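Local coordinates for glideosome-associated protein 50 (Plasmodium falciparum 3D7, PDB 3TGH), which probably anchors the glideosome, the motor complex of gliding motility and host-cell invasion, to the parasite's inner membrane complex, and has a purple acid phosphatase fold, at residues A[183-186]-A[187-191]; A[28-32]-A[33-37]. One frame throughout, in Å; residues are numbered along the deposited sequence.

Contact 1 (A[183-186]-A[187-191]); sequences LSVA and KKIAD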
ATOM      1  N   LEU A 183      15.334   1.257  -2.299  1.00 25.16           N
ATOM      2  CA  LEU A 183      15.607  -0.132  -1.945  1.00 26.38           C
ATOM      3  C   LEU A 183      17.059  -0.317  -1.512  1.00 28.82           C
ATOM      4  O   LEU A 183      17.341  -1.077  -0.581  1.00 29.15           O
ATOM      5  CB  LEU A 183      15.264  -1.067  -3.114  1.00 26.88           C
ATOM      6  CG  LEU A 183      13.768  -1.198  -3.413  1.00 25.52           C
ATOM      7  CD1 LEU A 183      13.570  -1.850  -4.800  1.00 28.11           C
ATOM      8  CD2 LEU A 183      13.040  -1.988  -2.345  1.00 27.12           C
ATOM      9  N   SER A 184      17.971   0.396  -2.168  1.00 30.11           N
ATOM     10  CA  SER A 184      19.391   0.370  -1.808  1.00 32.17           C
ATOM     11  C   SER A 184      19.639   0.836  -0.370  1.00 31.56           C
ATOM     12  O   SER A 184      20.482   0.277   0.332  1.00 33.27           O
ATOM     13  CB  SER A 184      20.198   1.239  -2.770  1.00 34.02           C
ATOM     14  OG  SER A 184      21.581   1.140  -2.491  1.00 44.62           O
ATOM     15  N   VAL A 185      18.904   1.856   0.058  1.00 29.15           N
ATOM     16  CA  VAL A 185      18.994   2.347   1.436  1.00 28.76           C
ATOM     17  C   VAL A 185      18.319   1.371   2.397  1.00 26.98           C
ATOM     18  O   VAL A 185      18.891   1.019   3.429  1.00 27.10           O
ATOM     19  CB  VAL A 185      18.386   3.754   1.580  1.00 28.12           C
ATOM     20  CG1 VAL A 185      18.299   4.168   3.054  1.00 28.31           C
ATOM     21  CG2 VAL A 185      19.205   4.769   0.786  1.00 31.06           C
ATOM     22  N   ALA A 186      17.117   0.914   2.051  1.00 26.58           N
ATOM     23  CA  ALA A 186      16.360  -0.000   2.906  1.00 27.40           C
ATOM     24  C   ALA A 186      17.158  -1.262   3.229  1.00 28.51           C
ATOM     25  O   ALA A 186      17.109  -1.757   4.358  1.00 29.17           O
ATOM     26  CB  ALA A 186      15.014  -0.363   2.257  1.00 27.16           C
ATOM     27  N   LYS A 187      17.891  -1.771   2.237  1.00 31.75           N
ATOM     28  CA  LYS A 187      18.796  -2.921   2.410  1.00 34.91           C
ATOM     29  C   LYS A 187      19.798  -2.737   3.539  1.00 35.72           C
ATOM     30  O   LYS A 187      20.176  -3.701   4.210  1.00 34.83           O
ATOM     31  CB  LYS A 187      19.604  -3.170   1.126  1.00 37.77           C
ATOM     32  CG  LYS A 187      18.863  -3.911   0.061  1.00 43.60           C
ATOM     33  CD  LYS A 187      19.548  -3.787  -1.294  1.00 48.10           C
ATOM     34  CE  LYS A 187      20.806  -4.622  -1.375  1.00 50.99           C
ATOM     35  NZ  LYS A 187      21.389  -4.572  -2.745  1.00 54.16           N
ATOM     36  N   LYS A 188      20.246  -1.502   3.723  1.00 34.43           N
ATOM     37  CA  LYS A 188      21.287  -1.191   4.692  1.00 35.74           C
ATOM     38  C   LYS A 188      20.747  -0.862   6.086  1.00 35.11           C
ATOM     39  O   LYS A 188      21.470  -1.017   7.067  1.00 35.14           O
ATOM     40  CB  LYS A 188      22.124  -0.015   4.182  1.00 38.14           C
ATOM     41  CG  LYS A 188      22.886  -0.289   2.888  1.00 42.05           C
ATOM     42  CD  LYS A 188      24.088  -1.193   3.123  1.00 49.25           C
ATOM     43  CE  LYS A 188      25.167  -0.982   2.070  1.00 53.97           C
ATOM     44  NZ  LYS A 188      26.399  -1.765   2.381  1.00 56.92           N
ATOM     45  N   ILE A 189      19.498  -0.402   6.190  1.00 32.30           N
ATOM     46  CA  ILE A 189      19.000   0.105   7.483  1.00 33.34           C
ATOM     47  C   ILE A 189      17.649  -0.431   7.976  1.00 33.10           C
ATOM     48  O   ILE A 189      17.267  -0.150   9.111  1.00 33.67           O
ATOM     49  CB  ILE A 189      18.968   1.660   7.506  1.00 33.27           C
ATOM     50  CG1 ILE A 189      17.893   2.218   6.573  1.00 35.18           C
ATOM     51  CG2 ILE A 189      20.350   2.223   7.148  1.00 34.09           C
ATOM     52  CD1 ILE A 189      17.808   3.738   6.596  1.00 35.15           C
ATOM     53  N   ALA A 190      16.944  -1.216   7.161  1.00 30.73           N
ATOM     54  CA  ALA A 190      15.607  -1.677   7.529  1.00 29.27           C
ATOM     55  C   ALA A 190      15.542  -3.181   7.804  1.00 29.74           C
ATOM     56  O   ALA A 190      15.981  -3.999   6.985  1.00 30.86           O
ATOM     57  CB  ALA A 190      14.607  -1.293   6.447  1.00 29.53           C
ATOM     58  N   ASP A 191      14.965  -3.538   8.949  1.00 29.43           N
ATOM     59  CA  ASP A 191      14.743  -4.940   9.315  1.00 30.74           C
ATOM     60  C   ASP A 191      13.529  -5.505   8.580  1.00 29.24           C
ATOM     61  O   ASP A 191      13.441  -6.720   8.338  1.00 31.02           O
ATOM     62  CB  ASP A 191      14.560  -5.054  10.823  1.00 32.91           C
ATOM     63  CG  ASP A 191      15.733  -4.465  11.588  1.00 33.73           C
ATOM     64  OD1 ASP A 191      16.785  -5.136  11.689  1.00 38.46           O
ATOM     65  OD2 ASP A 191      15.611  -3.311  12.054  1.00 33.87           O
TER
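Val185 lies alongside Ile189 one helical turn on, the two side chains pointing the same way, with Val185 CG1 3.6 Å from Ile189 CD1. Ile189 CG1 sits between its own backbone N and carbonyl carbon (chi1 69°), which lays it over Val185 O and brings the methyl at its end to the valine. Both branched residues suit this buried flank, where His320 of helix 317-321 covers them. On the flank facing strand 148-156 the small alanines fit: Ala186 and Ala190, their CB atoms 4.3 Å apart, both touch Ala153. The helix ends here. Lys187 N still donates to Leu183 O, 3.0 Å away, as in a regular turn, whereas Val185 O takes Lys188 N at 2.9 Å from well above the carbonyl plane and Ile189 N only weakly. Ala190 N closes the last turn on Ala186 O at 2.9 Å, and Ala190 then leaves helical geometry. The methylenes of Lys187 pass over Leu183 O before the chain bends at chi3 and carries NZ away to a salt bridge with Asp223. Backbone bonds close the turn and hydrocarbon covers its two buried flanks, while the lysine's methylenes lie on the helix and its ammonium group pairs with Asp223.

Contact 2 (A[28-32]-A[33-37]); sequences QFIKN and ERVTF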
ATOM      1  N   GLN A  28     -13.782  -0.904  13.699  1.00 29.08           N
ATOM      2  CA  GLN A  28     -13.778  -1.803  14.862  1.00 28.85           C
ATOM      3  C   GLN A  28     -12.397  -2.405  15.085  1.00 29.57           C
ATOM      4  O   GLN A  28     -11.880  -2.383  16.202  1.00 30.31           O
ATOM      5  CB  GLN A  28     -14.793  -2.932  14.673  1.00 29.66           C
ATOM      6  CG  GLN A  28     -14.954  -3.842  15.902  1.00 32.96           C
ATOM      7  CD  GLN A  28     -15.629  -5.168  15.587  1.00 33.82           C
ATOM      8  OE1 GLN A  28     -15.748  -5.551  14.433  1.00 32.60           O
ATOM      9  NE2 GLN A  28     -16.059  -5.878  16.624  1.00 33.33           N
ATOM     10  N   PHE A  29     -11.808  -2.942  14.018  1.00 28.25           N
ATOM     11  CA  PHE A  29     -10.490  -3.569  14.099  1.00 29.57           C
ATOM     12  C   PHE A  29      -9.379  -2.572  14.368  1.00 28.52           C
ATOM     13  O   PHE A  29      -8.463  -2.859  15.134  1.00 30.47           O
ATOM     14  CB  PHE A  29     -10.165  -4.343  12.819  1.00 28.95           C
ATOM     15  CG  PHE A  29     -10.699  -5.739  12.806  1.00 30.13           C
ATOM     16  CD1 PHE A  29     -12.038  -5.984  12.559  1.00 29.80           C
ATOM     17  CD2 PHE A  29      -9.863  -6.812  13.047  1.00 31.88           C
ATOM     18  CE1 PHE A  29     -12.537  -7.281  12.546  1.00 31.69           C
ATOM     19  CE2 PHE A  29     -10.353  -8.112  13.033  1.00 31.70           C
ATOM     20  CZ  PHE A  29     -11.693  -8.341  12.782  1.00 32.87           C
ATOM     21  N   ILE A  30      -9.439  -1.412  13.727  1.00 29.96           N
ATOM     22  CA  ILE A  30      -8.416  -0.388  13.942  1.00 30.00           C
ATOM     23  C   ILE A  30      -8.348   0.008  15.424  1.00 30.40           C
ATOM     24  O   ILE A  30      -7.257   0.117  15.993  1.00 29.76           O
ATOM     25  CB  ILE A  30      -8.643   0.830  13.025  1.00 29.10           C
ATOM     26  CG1 ILE A  30      -8.171   0.479  11.611  1.00 30.66           C
ATOM     27  CG2 ILE A  30      -7.896   2.062  13.546  1.00 30.15           C
ATOM     28  CD1 ILE A  30      -8.546   1.491  10.571  1.00 28.23           C
ATOM     29  N   LYS A  31      -9.513   0.190  16.045  1.00 32.08           N
ATOM     30  CA  LYS A  31      -9.590   0.483  17.476  1.00 34.16           C
ATOM     31  C   LYS A  31      -9.084  -0.696  18.315  1.00 34.84           C
ATOM     32  O   LYS A  31      -8.180  -0.541  19.138  1.00 35.91           O
ATOM     33  CB  LYS A  31     -11.034   0.820  17.867  1.00 36.75           C
ATOM     34  CG  LYS A  31     -11.254   1.115  19.349  1.00 43.71           C
ATOM     35  CD  LYS A  31     -10.632   2.436  19.766  1.00 48.11           C
ATOM     36  CE  LYS A  31     -11.035   2.806  21.188  1.00 53.23           C
ATOM     37  NZ  LYS A  31     -10.490   4.130  21.597  1.00 56.78           N
ATOM     38  N   ASN A  32      -9.654  -1.875  18.092  1.00 34.03           N
ATOM     39  CA  ASN A  32      -9.382  -3.022  18.962  1.00 35.25           C
ATOM     40  C   ASN A  32      -7.967  -3.584  18.817  1.00 34.86           C
ATOM     41  O   ASN A  32      -7.389  -4.062  19.797  1.00 33.38           O
ATOM     42  CB  ASN A  32     -10.399  -4.137  18.722  1.00 34.79           C
ATOM     43  CG  ASN A  32     -11.801  -3.753  19.152  1.00 35.73           C
ATOM     44  OD1 ASN A  32     -12.005  -2.767  19.865  1.00 35.53           O
ATOM     45  ND2 ASN A  32     -12.781  -4.532  18.712  1.00 34.18           N
ATOM     46  N   GLU A  33      -7.426  -3.524  17.601  1.00 34.64           N
ATOM     47  CA  GLU A  33      -6.076  -4.015  17.322  1.00 35.64           C
ATOM     48  C   GLU A  33      -5.004  -2.950  17.567  1.00 33.92           C
ATOM     49  O   GLU A  33      -3.820  -3.248  17.438  1.00 34.17           O
ATOM     50  CB  GLU A  33      -5.969  -4.514  15.874  1.00 38.00           C
ATOM     51  CG  GLU A  33      -6.759  -5.782  15.575  1.00 43.76           C
ATOM     52  CD  GLU A  33      -5.978  -7.073  15.839  1.00 52.57           C
ATOM     53  OE1 GLU A  33      -4.769  -7.019  16.161  1.00 59.35           O
ATOM     54  OE2 GLU A  33      -6.583  -8.155  15.712  1.00 59.11           O
ATOM     55  N   ARG A  34      -5.414  -1.730  17.925  1.00 32.85           N
ATOM     56  CA  ARG A  34      -4.491  -0.615  18.175  1.00 34.41           C
ATOM     57  C   ARG A  34      -3.640  -0.310  16.933  1.00 32.53           C
ATOM     58  O   ARG A  34      -2.423  -0.158  17.009  1.00 31.97           O
ATOM     59  CB  ARG A  34      -3.605  -0.884  19.404  1.00 39.24           C
ATOM     60  CG  ARG A  34      -4.368  -0.929  20.733  1.00 46.90           C
ATOM     61  CD  ARG A  34      -3.822  -2.012  21.664  1.00 55.45           C
ATOM     62  NE  ARG A  34      -4.120  -1.744  23.071  1.00 63.33           N
ATOM     63  CZ  ARG A  34      -4.066  -2.647  24.052  1.00 69.31           C
ATOM     64  NH1 ARG A  34      -3.737  -3.914  23.802  1.00 72.27           N
ATOM     65  NH2 ARG A  34      -4.352  -2.283  25.300  1.00 70.11           N
ATOM     66  N   VAL A  35      -4.302  -0.241  15.784  1.00 29.15           N
ATOM     67  CA  VAL A  35      -3.644   0.163  14.543  1.00 27.70           C
ATOM     68  C   VAL A  35      -3.247   1.636  14.646  1.00 27.81           C
ATOM     69  O   VAL A  35      -4.030   2.455  15.129  1.00 28.84           O
ATOM     70  CB  VAL A  35      -4.569  -0.062  13.339  1.00 26.88           C
ATOM     71  CG1 VAL A  35      -4.038   0.650  12.086  1.00 25.73           C
ATOM     72  CG2 VAL A  35      -4.754  -1.572  13.087  1.00 25.96           C
ATOM     73  N   THR A  36      -2.036   1.968  14.205  1.00 27.53           N
ATOM     74  CA  THR A  36      -1.548   3.355  14.276  1.00 30.18           C
ATOM     75  C   THR A  36      -1.402   4.082  12.928  1.00 27.98           C
ATOM     76  O   THR A  36      -1.215   5.296  12.903  1.00 28.05           O
ATOM     77  CB  THR A  36      -0.231   3.439  15.057  1.00 31.08           C
ATOM     78  OG1 THR A  36       0.743   2.596  14.439  1.00 32.87           O
ATOM     79  CG2 THR A  36      -0.456   3.004  16.514  1.00 34.78           C
ATOM     80  N   PHE A  37      -1.502   3.358  11.816  1.00 24.44           N
ATOM     81  CA  PHE A  37      -1.632   3.997  10.507  1.00 22.83           C
ATOM     82  C   PHE A  37      -2.213   3.039   9.479  1.00 22.69           C
ATOM     83  O   PHE A  37      -2.303   1.835   9.712  1.00 22.15           O
ATOM     84  CB  PHE A  37      -0.312   4.603  10.006  1.00 23.74           C
ATOM     85  CG  PHE A  37       0.796   3.609   9.804  1.00 24.33           C
ATOM     86  CD1 PHE A  37       1.026   3.041   8.553  1.00 24.87           C
ATOM     87  CD2 PHE A  37       1.632   3.265  10.859  1.00 30.33           C
ATOM     88  CE1 PHE A  37       2.068   2.137   8.361  1.00 26.18           C
ATOM     89  CE2 PHE A  37       2.666   2.363  10.678  1.00 31.32           C
ATOM     90  CZ  PHE A  37       2.885   1.802   9.416  1.00 29.26           C
TER
HETATM   91  O   HOH W   1      -6.087   2.527  16.910  1.00 28.75           O
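Ile30 O accepts Val35 N at 3.0 Å, in the carbonyl plane, as the chain leaves helix 17-32 through Arg34, whose positive phi of 59° turns the backbone out of the helical path. One residue earlier along the helix, Phe29 O accepts Glu33 N at 2.8 Å, a regular helical bond, while Arg34 N meets Lys31 O at 3.2 Å from above the carbonyl plane. Ile30 O has a further partner: a water donates to it at 2.8 Å and also to Val35 O at 2.7 Å, bridging the last turn to the outgoing chain.

The apolar side chains close over the same turn. Val35 points back at the helix and crosses Ile30 obliquely. With Ile30 CG1 beside the backbone N (chi1 -77°) and CG2 anti to it, both branches lie about 4.0 Å from Val35 CB. Both residues are buried, and Met74 touches each, so branched hydrocarbon suits the place.

Glu33 runs beside Phe29 in the same direction. Its CG packs obliquely against the phenylalanine ring, 4.1 Å from CD2, while CB rests on Phe29 O. The chain bends at chi2, and the carboxylate plane ends 4° from that of the ring. OE2 forms a salt bridge with Lys289, which would offset the nearby acid Glu280.

Positive phi at Arg34, with the 6→1 bond from Val35 N to Ile30 O and the 5→2 bond from Arg34 N to Lys31 O, defines a Schellman motif, and the Ile30-Val35 contact is its usual hydrophobic companion. Here it ends helix 17-32 and leads the chain into strand 37-40 of one of the two mixed sheets in this calcineurin-like phosphoesterase fold.

Contact 2 comes first along the chain, at the end of helix 17-32, and contact 1 much later, at the end of helix 169-189. Their centres are about 27 Å apart and their nearest atoms about 12 Å, without touching. Each ends a helix just before a parallel strand, 37-40 for contact 2 and 192-196 for contact 1, but those strands belong to different seven-stranded mixed sheets. Contact 1 sits in the beta-alpha-beta unit 148-156, 169-189, 192-196; the corresponding succession for contact 2 is 4-8, 17-32, 37-40. Both lie in the calcineurin-like phosphoesterase domain, away from the metal-binding residues His172 and His233, although His172 is near the other end of helix 169-189.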